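Local coordinates for 3-phosphoshikimate 1-carboxyvinyltransferase (Streptomyces sviceus, PDB 7M0O), which probably catalyses transfer of the enolpyruvyl group of phosphoenolpyruvate to the 5-hydroxyl of shikimate-3-phosphate, a late step in chorismate biosynthesis, at residues A[5-11]-A[217-222]; A[10-14]-A[186-190]; A[154-158]-A[182-186]. All coordinates share one frame. Numbering follows the deposited sequence.

Interaction 1 (A[5-11]-A[217-222]); sequences PGSKSIT and YAIEPD
Two extended connections cross at Gly6 and Pro221 (CA-CA 3.9 Å) in a single beta bridge, each running straight into a helix. The CA-CB bond of Pro5 (phi/psi -72/150) points away, but Pro5 O accepts from Asp222 N at 3.0 Å (N-H...O angle 167°) and receives a CA-H...O contact from Pro221 CA at 3.4 Å. Water 1 donates to both Pro5 O and Asp222 O. Gly6 (-63/157) puts its CA 3.5 Å from Glu220 O; an ideal CB here would come within 3.2 Å of Ile219 CG2, so the absent side chain permits the close approach. Ser7 (-64/130) completes the bridge, its N donating to Glu220 O at 2.9 Å. The two hydrogen bonds thus lie either side of Gly6 and Pro221, an isolated bridge between crossing segments. Ser7, chi1 t, is also the N-cap of helix 8-20, its OG accepting from Ile10 N at 3.0 Å. Water 2 links Lys8 N to Asp222 OD2. Ile10 (m, t) points toward the partner, CG2 3.6 Å from Ile219 CD1 and 4.2 Å from Tyr217 CE2 at the ring edge. Thr11 OG1 donates to Ser7 O at 2.7 Å and meets Ile219 CG2 at 3.4 Å. These are two crossing connections between the domains, as in the hinge of EPSP synthases, beside Lys8 and Ser9, predicted substrate-binding residues. Tyr217 and Ile219 hydrogen-bond through their backbones to strand 24-28, and Asp222 OD1 caps helix 223-235 at Thr225 N.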
loop_
_atom_site.group_PDB
_atom_site.type_symbol
_atom_site.label_atom_id
_atom_site.label_comp_id
_atom_site.label_asym_id
_atom_site.label_seq_id
_atom_site.Cartn_x
_atom_site.Cartn_y
_atom_site.Cartn_z
ATOM N N PRO A 5 0.597 11.206 3.177
ATOM C CA PRO A 5 -0.084 10.224 4.029
ATOM C C PRO A 5 0.655 8.896 4.095
ATOM O O PRO A 5 1.312 8.473 3.143
ATOM C CB PRO A 5 -1.451 10.058 3.360
ATOM C CG PRO A 5 -1.233 10.473 1.950
ATOM C CD PRO A 5 -0.200 11.560 1.994
ATOM N N GLY A 6 0.503 8.232 5.243
ATOM C CA GLY A 6 1.077 6.911 5.412
ATOM C C GLY A 6 0.488 5.903 4.444
ATOM O O GLY A 6 -0.633 6.055 3.947
ATOM N N SER A 7 1.260 4.845 4.202
ATOM C CA SER A 7 0.818 3.743 3.360
ATOM C C SER A 7 -0.378 3.048 4.003
ATOM O O SER A 7 -0.352 2.717 5.193
ATOM C CB SER A 7 1.959 2.742 3.145
ATOM O OG SER A 7 1.445 1.434 2.892
ATOM N N LYS A 8 -1.439 2.856 3.210
ATOM C CA LYS A 8 -2.631 2.183 3.728
ATOM C C LYS A 8 -2.337 0.728 4.080
ATOM O O LYS A 8 -2.711 0.249 5.161
ATOM C CB LYS A 8 -3.765 2.280 2.710
ATOM C CG LYS A 8 -4.912 1.299 2.965
ATOM C CD LYS A 8 -5.602 1.565 4.297
ATOM C CE LYS A 8 -6.793 0.614 4.506
ATOM N NZ LYS A 8 -6.372 -0.815 4.599
ATOM N N SER A 9 -1.690 -0.004 3.173
ATOM C CA SER A 9 -1.476 -1.424 3.437
ATOM C C SER A 9 -0.460 -1.643 4.553
ATOM O O SER A 9 -0.562 -2.623 5.299
ATOM C CB SER A 9 -1.037 -2.151 2.164
ATOM O OG SER A 9 0.208 -1.682 1.704
ATOM N N ILE A 10 0.523 -0.754 4.696
ATOM C CA ILE A 10 1.446 -0.892 5.817
ATOM C C ILE A 10 0.739 -0.552 7.131
ATOM O O ILE A 10 0.937 -1.231 8.147
ATOM C CB ILE A 10 2.707 -0.045 5.590
ATOM C CG1 ILE A 10 3.535 -0.673 4.463
ATOM C CG2 ILE A 10 3.524 0.055 6.895
ATOM C CD1 ILE A 10 4.738 0.154 4.002
ATOM N N THR A 11 -0.127 0.465 7.128
ATOM C CA THR A 11 -0.849 0.804 8.352
ATOM C C THR A 11 -1.707 -0.373 8.806
ATOM O O THR A 11 -1.763 -0.688 10.002
ATOM C CB THR A 11 -1.707 2.070 8.149
ATOM O OG1 THR A 11 -0.866 3.203 7.843
ATOM C CG2 THR A 11 -2.510 2.384 9.413
ATOM N N TYR A 217 7.072 1.440 15.891
ATOM C CA TYR A 217 7.101 1.149 14.461
ATOM C C TYR A 217 6.574 2.355 13.700
ATOM O O TYR A 217 5.410 2.736 13.863
ATOM C CB TYR A 217 6.293 -0.107 14.102
ATOM C CG TYR A 217 6.529 -0.495 12.660
ATOM C CD1 TYR A 217 7.663 -1.212 12.287
ATOM C CD2 TYR A 217 5.650 -0.087 11.667
ATOM C CE1 TYR A 217 7.897 -1.524 10.954
ATOM C CE2 TYR A 217 5.873 -0.390 10.342
ATOM C CZ TYR A 217 6.994 -1.107 9.991
ATOM O OH TYR A 217 7.207 -1.402 8.662
ATOM N N ALA A 218 7.435 2.953 12.881
ATOM C CA ALA A 218 7.070 4.090 12.047
ATOM C C ALA A 218 6.502 3.603 10.717
ATOM O O ALA A 218 7.126 2.778 10.032
ATOM C CB ALA A 218 8.291 4.981 11.803
ATOM N N ILE A 219 5.335 4.135 10.352
ATOM C CA ILE A 219 4.676 3.811 9.088
ATOM C C ILE A 219 5.260 4.686 7.988
ATOM O O ILE A 219 5.285 5.922 8.106
ATOM C CB ILE A 219 3.155 4.015 9.194
ATOM C CG1 ILE A 219 2.559 3.120 10.284
ATOM C CG2 ILE A 219 2.480 3.784 7.815
ATOM C CD1 ILE A 219 2.872 1.700 10.077
ATOM N N GLU A 220 5.710 4.050 6.908
ATOM C CA GLU A 220 6.250 4.801 5.769
ATOM C C GLU A 220 5.143 5.573 5.053
ATOM O O GLU A 220 4.039 5.054 4.868
ATOM C CB GLU A 220 6.918 3.867 4.756
ATOM C CG GLU A 220 8.237 3.287 5.190
ATOM C CD GLU A 220 8.754 2.201 4.249
ATOM O OE1 GLU A 220 8.335 2.129 3.060
ATOM O OE2 GLU A 220 9.594 1.406 4.713
ATOM N N PRO A 221 5.413 6.805 4.624
ATOM C CA PRO A 221 4.508 7.453 3.670
ATOM C C PRO A 221 4.423 6.630 2.395
ATOM O O PRO A 221 5.369 5.940 2.013
ATOM C CB PRO A 221 5.170 8.815 3.411
ATOM C CG PRO A 221 6.096 9.014 4.585
ATOM C CD PRO A 221 6.551 7.661 5.001
ATOM N N ASP A 222 3.277 6.701 1.734
ATOM C CA ASP A 222 3.121 5.987 0.475
ATOM C C ASP A 222 4.169 6.468 -0.526
ATOM O O ASP A 222 4.212 7.651 -0.887
ATOM C CB ASP A 222 1.710 6.180 -0.077
ATOM C CG ASP A 222 1.398 5.242 -1.224
ATOM O OD1 ASP A 222 2.005 5.394 -2.304
ATOM O OD2 ASP A 222 0.525 4.364 -1.057
HETATM O O HOH W 1 2.201 9.528 0.439
HETATM O O HOH W 2 -1.488 4.038 0.494
#

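Interaction 2 (A[10-14]-A[186-190])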
loop_
_atom_site.group_PDB
_atom_site.type_symbol
_atom_site.label_atom_id
_atom_site.label_comp_id
_atom_site.label_asym_id
_atom_site.label_seq_id
_atom_site.Cartn_x
_atom_site.Cartn_y
_atom_site.Cartn_z
ATOM N N ILE A 10 0.523 -0.754 4.696
ATOM C CA ILE A 10 1.446 -0.892 5.817
ATOM C C ILE A 10 0.739 -0.552 7.131
ATOM O O ILE A 10 0.937 -1.231 8.147
ATOM C CB ILE A 10 2.707 -0.045 5.590
ATOM C CG1 ILE A 10 3.535 -0.673 4.463
ATOM C CG2 ILE A 10 3.524 0.055 6.895
ATOM C CD1 ILE A 10 4.738 0.154 4.002
ATOM N N THR A 11 -0.127 0.465 7.128
ATOM C CA THR A 11 -0.849 0.804 8.352
ATOM C C THR A 11 -1.707 -0.373 8.806
ATOM O O THR A 11 -1.763 -0.688 10.002
ATOM C CB THR A 11 -1.707 2.070 8.149
ATOM O OG1 THR A 11 -0.866 3.203 7.843
ATOM C CG2 THR A 11 -2.510 2.384 9.413
ATOM N N ALA A 12 -2.316 -1.073 7.851
ATOM C CA ALA A 12 -3.199 -2.196 8.167
ATOM C C ALA A 12 -2.444 -3.325 8.853
ATOM O O ALA A 12 -2.867 -3.822 9.907
ATOM C CB ALA A 12 -3.852 -2.705 6.881
ATOM N N ARG A 13 -1.346 -3.779 8.236
ATOM C CA ARG A 13 -0.509 -4.799 8.867
ATOM C C ARG A 13 -0.023 -4.347 10.242
ATOM O O ARG A 13 -0.003 -5.140 11.192
ATOM C CB ARG A 13 0.696 -5.128 7.983
ATOM C CG ARG A 13 0.413 -5.691 6.581
ATOM C CD ARG A 13 1.770 -5.796 5.893
ATOM N NE ARG A 13 1.783 -6.269 4.510
ATOM C CZ ARG A 13 1.691 -5.488 3.435
ATOM N NH1 ARG A 13 1.535 -4.170 3.550
ATOM N NH2 ARG A 13 1.753 -6.032 2.233
ATOM N N ALA A 14 0.404 -3.085 10.361
ATOM C CA ALA A 14 0.962 -2.604 11.628
ATOM C C ALA A 14 -0.070 -2.616 12.748
ATOM O O ALA A 14 0.284 -2.837 13.915
ATOM C CB ALA A 14 1.522 -1.193 11.459
ATOM N N ILE A 186 6.881 -7.372 2.004
ATOM C CA ILE A 186 6.605 -6.334 2.999
ATOM C C ILE A 186 6.027 -6.949 4.271
ATOM O O ILE A 186 6.402 -6.561 5.388
ATOM C CB ILE A 186 5.668 -5.263 2.411
ATOM C CG1 ILE A 186 6.381 -4.522 1.275
ATOM C CG2 ILE A 186 5.176 -4.275 3.498
ATOM C CD1 ILE A 186 5.451 -3.651 0.487
ATOM N N THR A 187 5.108 -7.914 4.129
ATOM C CA THR A 187 4.545 -8.551 5.319
ATOM C C THR A 187 5.634 -9.253 6.122
ATOM O O THR A 187 5.685 -9.137 7.353
ATOM C CB THR A 187 3.446 -9.543 4.942
ATOM O OG1 THR A 187 2.381 -8.877 4.256
ATOM C CG2 THR A 187 2.881 -10.215 6.198
ATOM N N LEU A 188 6.545 -9.953 5.441
ATOM C CA LEU A 188 7.579 -10.676 6.171
ATOM C C LEU A 188 8.545 -9.721 6.862
ATOM O O LEU A 188 8.984 -9.985 7.985
ATOM C CB LEU A 188 8.325 -11.623 5.235
ATOM C CG LEU A 188 7.468 -12.701 4.567
ATOM C CD1 LEU A 188 8.344 -13.723 3.859
ATOM C CD2 LEU A 188 6.570 -13.399 5.570
ATOM N N ALA A 189 8.883 -8.601 6.214
ATOM C CA ALA A 189 9.787 -7.645 6.841
ATOM C C ALA A 189 9.155 -7.009 8.076
ATOM O O ALA A 189 9.845 -6.746 9.072
ATOM C CB ALA A 189 10.196 -6.572 5.835
ATOM N N MET A 190 7.850 -6.737 8.026
ATOM C CA MET A 190 7.190 -6.146 9.187
ATOM C C MET A 190 7.127 -7.144 10.339
ATOM O O MET A 190 7.353 -6.784 11.503
ATOM C CB MET A 190 5.799 -5.639 8.801
ATOM C CG MET A 190 5.840 -4.469 7.796
ATOM S SD MET A 190 4.229 -3.775 7.385
ATOM C CE MET A 190 3.752 -3.089 8.982
#
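Met190 reaches across the gap between the helices and overlaps one turn of helix 8-20: its SD lies 3.5 Å from Arg13 CD, while its CE is 3.8 Å from both Ile10 CG2 and Ala14 CB. The same CE comes within 3.5 Å of Ile10 O and 3.6 Å of Ala14 N, so the methyl rests against backbone as well as side chains. The segment axes run in the same general sense, 42° apart (signed crossing angle -42°), and their wide separation, 10.7 Å, is bridged by the long side chains of Met190 and Arg13. Arg13 spans the gap from the other direction. Its NE donates to Thr187 OG1 at 2.7 Å (N-H...O angle 166°) in the guanidinium plane, and Ile186 CG2 lies over one face, 3.6 Å from NH1. Ile186 CG2 also touches Ile10 CG1 at 4.1 Å. Beyond the pair, Arg13, a predicted shikimate-3-phosphate-binding residue, forms a cation-pi contact with Tyr183, and Thr187 OG1 is hydrogen-bonded to Thr158. Such packing is typical of the inside-out alpha/beta barrel of EPSP synthases, whose βαβαββ repeats gather helices like 8-20 and 182-193 within an outer layer of sheets.

Interaction 3 (A[154-158]-A[182-186]); sequences SQYLT and PYVEI
This is an aromatic packing contact between two helices, 155-163 and 182-193, and no hydrogen bond joins the segments. Thr158 and its neighbours are helical, as is 182-186; the nearest CA pairs are Ser154-Tyr183 (7.0 Å) and Thr158-Val184 (6.8 Å). Tyr183, chi1 t and chi2 95°, points toward the other segment. Ser154 CB sits over one ring face, 3.7 Å from the centroid of Tyr183 and 21° off the normal, a CH-pi contact; the guanidinium of Arg13 lies over the opposite face in a cation-pi contact. Thr158 OG1, hydrogen-bonded to Thr187, approaches the ring edge at Tyr183 CE2 (3.0 Å). Gln155 CG lies 3.4 Å from Tyr183 OH. Beside the ring, Leu157 (t, p) sets CD2 3.8 Å from Val184 CG1. Ser154 and Gln155 belong to the Ser-Ser-Gln sequence predicted to bind shikimate-3-phosphate. Tyr183 is packed between Ser154 and Arg13, both predicted to bind that substrate, and so lies beside the probable substrate site of this EPSP synthase.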
loop_
_atom_site.group_PDB
_atom_site.type_symbol
_atom_site.label_atom_id
_atom_site.label_comp_id
_atom_site.label_asym_id
_atom_site.label_seq_id
_atom_site.Cartn_x
_atom_site.Cartn_y
_atom_site.Cartn_z
ATOM N N SER A 154 -4.227 -10.303 -2.187
ATOM C CA SER A 154 -3.040 -10.541 -1.380
ATOM C C SER A 154 -3.322 -10.510 0.116
ATOM O O SER A 154 -2.484 -10.980 0.898
ATOM C CB SER A 154 -1.964 -9.507 -1.730
ATOM O OG SER A 154 -2.520 -8.207 -1.826
ATOM N N GLN A 155 -4.470 -9.965 0.536
ATOM C CA GLN A 155 -4.731 -9.800 1.962
ATOM C C GLN A 155 -4.980 -11.124 2.676
ATOM O O GLN A 155 -4.808 -11.179 3.895
ATOM C CB GLN A 155 -5.917 -8.858 2.184
ATOM C CG GLN A 155 -5.500 -7.410 2.434
ATOM C CD GLN A 155 -6.677 -6.490 2.699
ATOM O OE1 GLN A 155 -7.315 -6.569 3.743
ATOM N NE2 GLN A 155 -6.974 -5.612 1.744
ATOM N N TYR A 156 -5.382 -12.181 1.954
ATOM C CA TYR A 156 -5.687 -13.453 2.613
ATOM C C TYR A 156 -4.417 -14.176 3.032
ATOM O O TYR A 156 -4.337 -14.694 4.152
ATOM C CB TYR A 156 -6.523 -14.358 1.697
ATOM C CG TYR A 156 -7.822 -13.726 1.238
ATOM C CD1 TYR A 156 -8.566 -12.931 2.096
ATOM C CD2 TYR A 156 -8.277 -13.898 -0.062
ATOM C CE1 TYR A 156 -9.744 -12.332 1.679
ATOM C CE2 TYR A 156 -9.464 -13.306 -0.491
ATOM C CZ TYR A 156 -10.187 -12.522 0.389
ATOM O OH TYR A 156 -11.353 -11.922 -0.021
ATOM N N LEU A 157 -3.416 -14.236 2.151
ATOM C CA LEU A 157 -2.143 -14.816 2.559
ATOM C C LEU A 157 -1.531 -14.016 3.701
ATOM O O LEU A 157 -1.012 -14.592 4.670
ATOM C CB LEU A 157 -1.191 -14.893 1.359
ATOM C CG LEU A 157 0.220 -15.358 1.728
ATOM C CD1 LEU A 157 0.196 -16.737 2.408
ATOM C CD2 LEU A 157 1.138 -15.372 0.507
ATOM N N THR A 158 -1.619 -12.686 3.628
ATOM C CA THR A 158 -0.986 -11.862 4.652
ATOM C C THR A 158 -1.672 -12.026 6.006
ATOM O O THR A 158 -0.998 -12.086 7.045
ATOM C CB THR A 158 -0.974 -10.406 4.174
ATOM O OG1 THR A 158 0.115 -10.240 3.257
ATOM C CG2 THR A 158 -0.844 -9.426 5.323
ATOM N N PRO A 182 5.717 -8.518 -4.275
ATOM C CA PRO A 182 6.219 -7.498 -3.333
ATOM C C PRO A 182 5.410 -7.412 -2.051
ATOM O O PRO A 182 5.973 -7.125 -0.986
ATOM C CB PRO A 182 6.120 -6.191 -4.140
ATOM C CG PRO A 182 6.044 -6.624 -5.583
ATOM C CD PRO A 182 5.330 -7.942 -5.574
ATOM N N TYR A 183 4.099 -7.646 -2.136
ATOM C CA TYR A 183 3.226 -7.552 -0.972
ATOM C C TYR A 183 3.647 -8.542 0.104
ATOM O O TYR A 183 3.682 -8.208 1.297
ATOM C CB TYR A 183 1.779 -7.800 -1.408
ATOM C CG TYR A 183 0.711 -7.395 -0.426
ATOM C CD1 TYR A 183 0.083 -6.154 -0.512
ATOM C CD2 TYR A 183 0.299 -8.268 0.574
ATOM C CE1 TYR A 183 -0.913 -5.788 0.389
ATOM C CE2 TYR A 183 -0.689 -7.914 1.475
ATOM C CZ TYR A 183 -1.290 -6.675 1.383
ATOM O OH TYR A 183 -2.272 -6.338 2.280
ATOM N N VAL A 184 4.006 -9.762 -0.298
ATOM C CA VAL A 184 4.396 -10.725 0.723
ATOM C C VAL A 184 5.737 -10.345 1.352
ATOM O O VAL A 184 5.930 -10.541 2.557
ATOM C CB VAL A 184 4.398 -12.162 0.155
ATOM C CG1 VAL A 184 3.153 -12.403 -0.690
ATOM C CG2 VAL A 184 5.670 -12.459 -0.625
ATOM N N GLU A 185 6.674 -9.767 0.586
ATOM C CA GLU A 185 7.953 -9.430 1.208
ATOM C C GLU A 185 7.799 -8.315 2.237
ATOM O O GLU A 185 8.518 -8.308 3.242
ATOM C CB GLU A 185 8.996 -9.029 0.163
ATOM C CG GLU A 185 10.435 -8.956 0.714
ATOM C CD GLU A 185 10.691 -9.877 1.913
ATOM O OE1 GLU A 185 11.016 -9.365 3.012
ATOM O OE2 GLU A 185 10.605 -11.119 1.749
ATOM N N ILE A 186 6.881 -7.372 2.004
ATOM C CA ILE A 186 6.605 -6.334 2.999
ATOM C C ILE A 186 6.027 -6.949 4.271
ATOM O O ILE A 186 6.402 -6.561 5.388
ATOM C CB ILE A 186 5.668 -5.263 2.411
ATOM C CG1 ILE A 186 6.381 -4.522 1.275
ATOM C CG2 ILE A 186 5.176 -4.275 3.498
ATOM C CD1 ILE A 186 5.451 -3.651 0.487
#

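Overall arrangement
Three contacts form a continuous run: the centres of interactions 1 and 2 are about 9 Å apart, those of 2 and 3 about 8 Å, and those of 1 and 3 about 15 Å. Interactions 1 and 2 share Ile10, Thr11 and helix 8-20; interactions 2 and 3 share Ile186 and helix 182-193. The two interdomain connections come first and last along the chain. Tyr217 OH to Met190 CG (3.5 Å) joins interactions 1 and 2, a probable hydrogen bond Thr187 OG1 to Thr158 OG1 (2.8 Å) joins 2 and 3, and Ser9 CB to Tyr183 CE1 (4.0 Å) joins 1 and 3. The hinge is thus continuous with helices carrying predicted shikimate-3-phosphate-binding residues.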